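Local atomic coordinates of OTU domain-containing protein wMelOTU (Wolbachia pipientis wMel, PDB entry 6W9O), a protein that acts as a deubiquitinase of the OTU cysteine protease family, probably a bacterial effector that cleaves ubiquitin from modified proteins. Residues Phe91-Val96 and Thr109-Tyr113. Coordinates in Å, arbitrary orientation, origin at the centre of the assembly. Residues are numbered along the deposited sequence.
Sequences FTNAIV and TVDNY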
# COMPACT_ATOMS: atom_id res chain seq x y z
N PHE A 91 12.20 11.38 -0.95
CA PHE A 91 12.44 10.04 -1.44
C PHE A 91 13.91 9.73 -1.39
O PHE A 91 14.30 8.67 -0.86
CB PHE A 91 11.91 9.93 -2.89
CG PHE A 91 12.28 8.64 -3.56
CD1 PHE A 91 13.35 8.57 -4.46
CD2 PHE A 91 11.58 7.51 -3.23
CE1 PHE A 91 13.68 7.33 -5.05
CE2 PHE A 91 11.89 6.25 -3.83
CZ PHE A 91 12.93 6.18 -4.71
N THR A 92 14.75 10.61 -1.94
CA THR A 92 16.18 10.36 -1.86
C THR A 92 16.65 10.34 -0.41
O THR A 92 17.53 9.54 -0.06
CB THR A 92 16.94 11.38 -2.71
OG1 THR A 92 16.54 12.73 -2.37
CG2 THR A 92 16.63 11.17 -4.17
N ASN A 93 16.03 11.16 0.45
CA ASN A 93 16.39 11.14 1.87
C ASN A 93 16.05 9.79 2.50
O ASN A 93 16.73 9.32 3.41
CB ASN A 93 15.61 12.22 2.65
CG ASN A 93 16.08 13.67 2.38
OD1 ASN A 93 17.13 13.91 1.80
ND2 ASN A 93 15.27 14.63 2.80
N ALA A 94 14.98 9.16 2.05
CA ALA A 94 14.48 7.96 2.73
C ALA A 94 15.32 6.76 2.36
O ALA A 94 15.47 5.83 3.17
CB ALA A 94 13.03 7.66 2.31
N ILE A 95 15.83 6.73 1.13
CA ILE A 95 16.48 5.51 0.68
C ILE A 95 18.00 5.61 0.74
O ILE A 95 18.67 4.60 0.48
CB ILE A 95 16.05 5.07 -0.73
CG1 ILE A 95 16.51 6.11 -1.76
CG2 ILE A 95 14.52 4.75 -0.78
CD1 ILE A 95 16.42 5.62 -3.19
N VAL A 96 18.55 6.79 1.02
CA VAL A 96 20.00 6.95 1.19
C VAL A 96 20.28 6.91 2.68
O VAL A 96 19.75 6.05 3.39
CB VAL A 96 20.54 8.27 0.59
CG1 VAL A 96 22.04 8.35 0.81
CG2 VAL A 96 20.23 8.39 -0.91
N THR A 109 22.44 5.53 -5.70
CA THR A 109 21.41 4.90 -4.88
C THR A 109 20.07 4.91 -5.60
O THR A 109 19.33 3.92 -5.58
CB THR A 109 21.32 5.59 -3.52
OG1 THR A 109 22.57 5.42 -2.83
CG2 THR A 109 20.19 4.98 -2.70
N VAL A 110 19.74 6.02 -6.27
CA VAL A 110 18.50 6.06 -7.04
C VAL A 110 18.56 5.09 -8.21
O VAL A 110 17.57 4.43 -8.54
CB VAL A 110 18.24 7.51 -7.50
CG1 VAL A 110 17.12 7.54 -8.53
CG2 VAL A 110 17.88 8.37 -6.28
N ASP A 111 19.69 5.02 -8.89
CA ASP A 111 19.78 4.07 -9.99
C ASP A 111 19.66 2.63 -9.51
O ASP A 111 18.98 1.82 -10.15
CB ASP A 111 21.04 4.30 -10.80
CG ASP A 111 21.00 5.60 -11.54
OD1 ASP A 111 22.05 6.26 -11.62
OD2 ASP A 111 19.90 5.99 -12.02
N ASN A 112 20.30 2.29 -8.38
CA ASN A 112 20.12 0.95 -7.83
C ASN A 112 18.65 0.67 -7.53
O ASN A 112 18.15 -0.43 -7.82
CB ASN A 112 20.93 0.78 -6.56
CG ASN A 112 22.40 0.79 -6.82
OD1 ASN A 112 23.19 0.93 -5.88
ND2 ASN A 112 22.78 0.64 -8.08
N TYR A 113 17.94 1.65 -6.96
CA TYR A 113 16.51 1.49 -6.68
C TYR A 113 15.73 1.19 -7.94
O TYR A 113 14.84 0.32 -7.92
CB TYR A 113 15.96 2.79 -6.05
CG TYR A 113 14.47 2.75 -5.71
CD1 TYR A 113 13.49 3.03 -6.67
CD2 TYR A 113 14.05 2.39 -4.43
CE1 TYR A 113 12.14 2.97 -6.34
CE2 TYR A 113 12.69 2.32 -4.11
CZ TYR A 113 11.74 2.63 -5.07
OH TYR A 113 10.38 2.58 -4.75
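Start at T109, where the helix 105-116 passes the C-terminal turn of the helix 89-95. Its CA-to-CB bond points toward 91-96, and its methyl CG2 lies 3.5 Å from the carbonyl O of I95, 3.9 Å from I95 CD1 and 3.9 Å from V96 CG2, so it packs against the end of segment 91-96. The hydroxyl OG1 is hydrogen-bonded to H105 O, one turn earlier in its own helix, which leaves the methyl for the interface. V110 comes next, with its CB directed sideways; its CG2 still touches T92 CG2 at 3.7 Å and sits more loosely against I95 CD1 at 4.4 Å and F91 CE1 at 4.5 Å.

These two segments cross nearly at right angles, 84°, with axes 10.6 Å apart and no hydrogen bond between them: this is side-chain packing in the helical part of the OTU-like cysteine protease domain, away from the mixed beta-sheet. Residues 97-103, in the connection between the two helices, are not modelled, consistent with a mobile loop.

One turn on from T109, Y113 again directs its CB toward the first segment, and CB meets I95 CD1 at 4.0 Å. Its ring takes the edge of F91 on its face in a T-shaped stack: centroids 4.9 Å apart, planes at 88°, F91 CZ to Y113 CE1 3.7 Å. This aromatic pair is the buried end of the contact, covered by A83 of helix 72-84 and I132 of helix 126-137; the same F91 packs edge-to-face with F82, while Y113 OH hydrogen-bonds to E129.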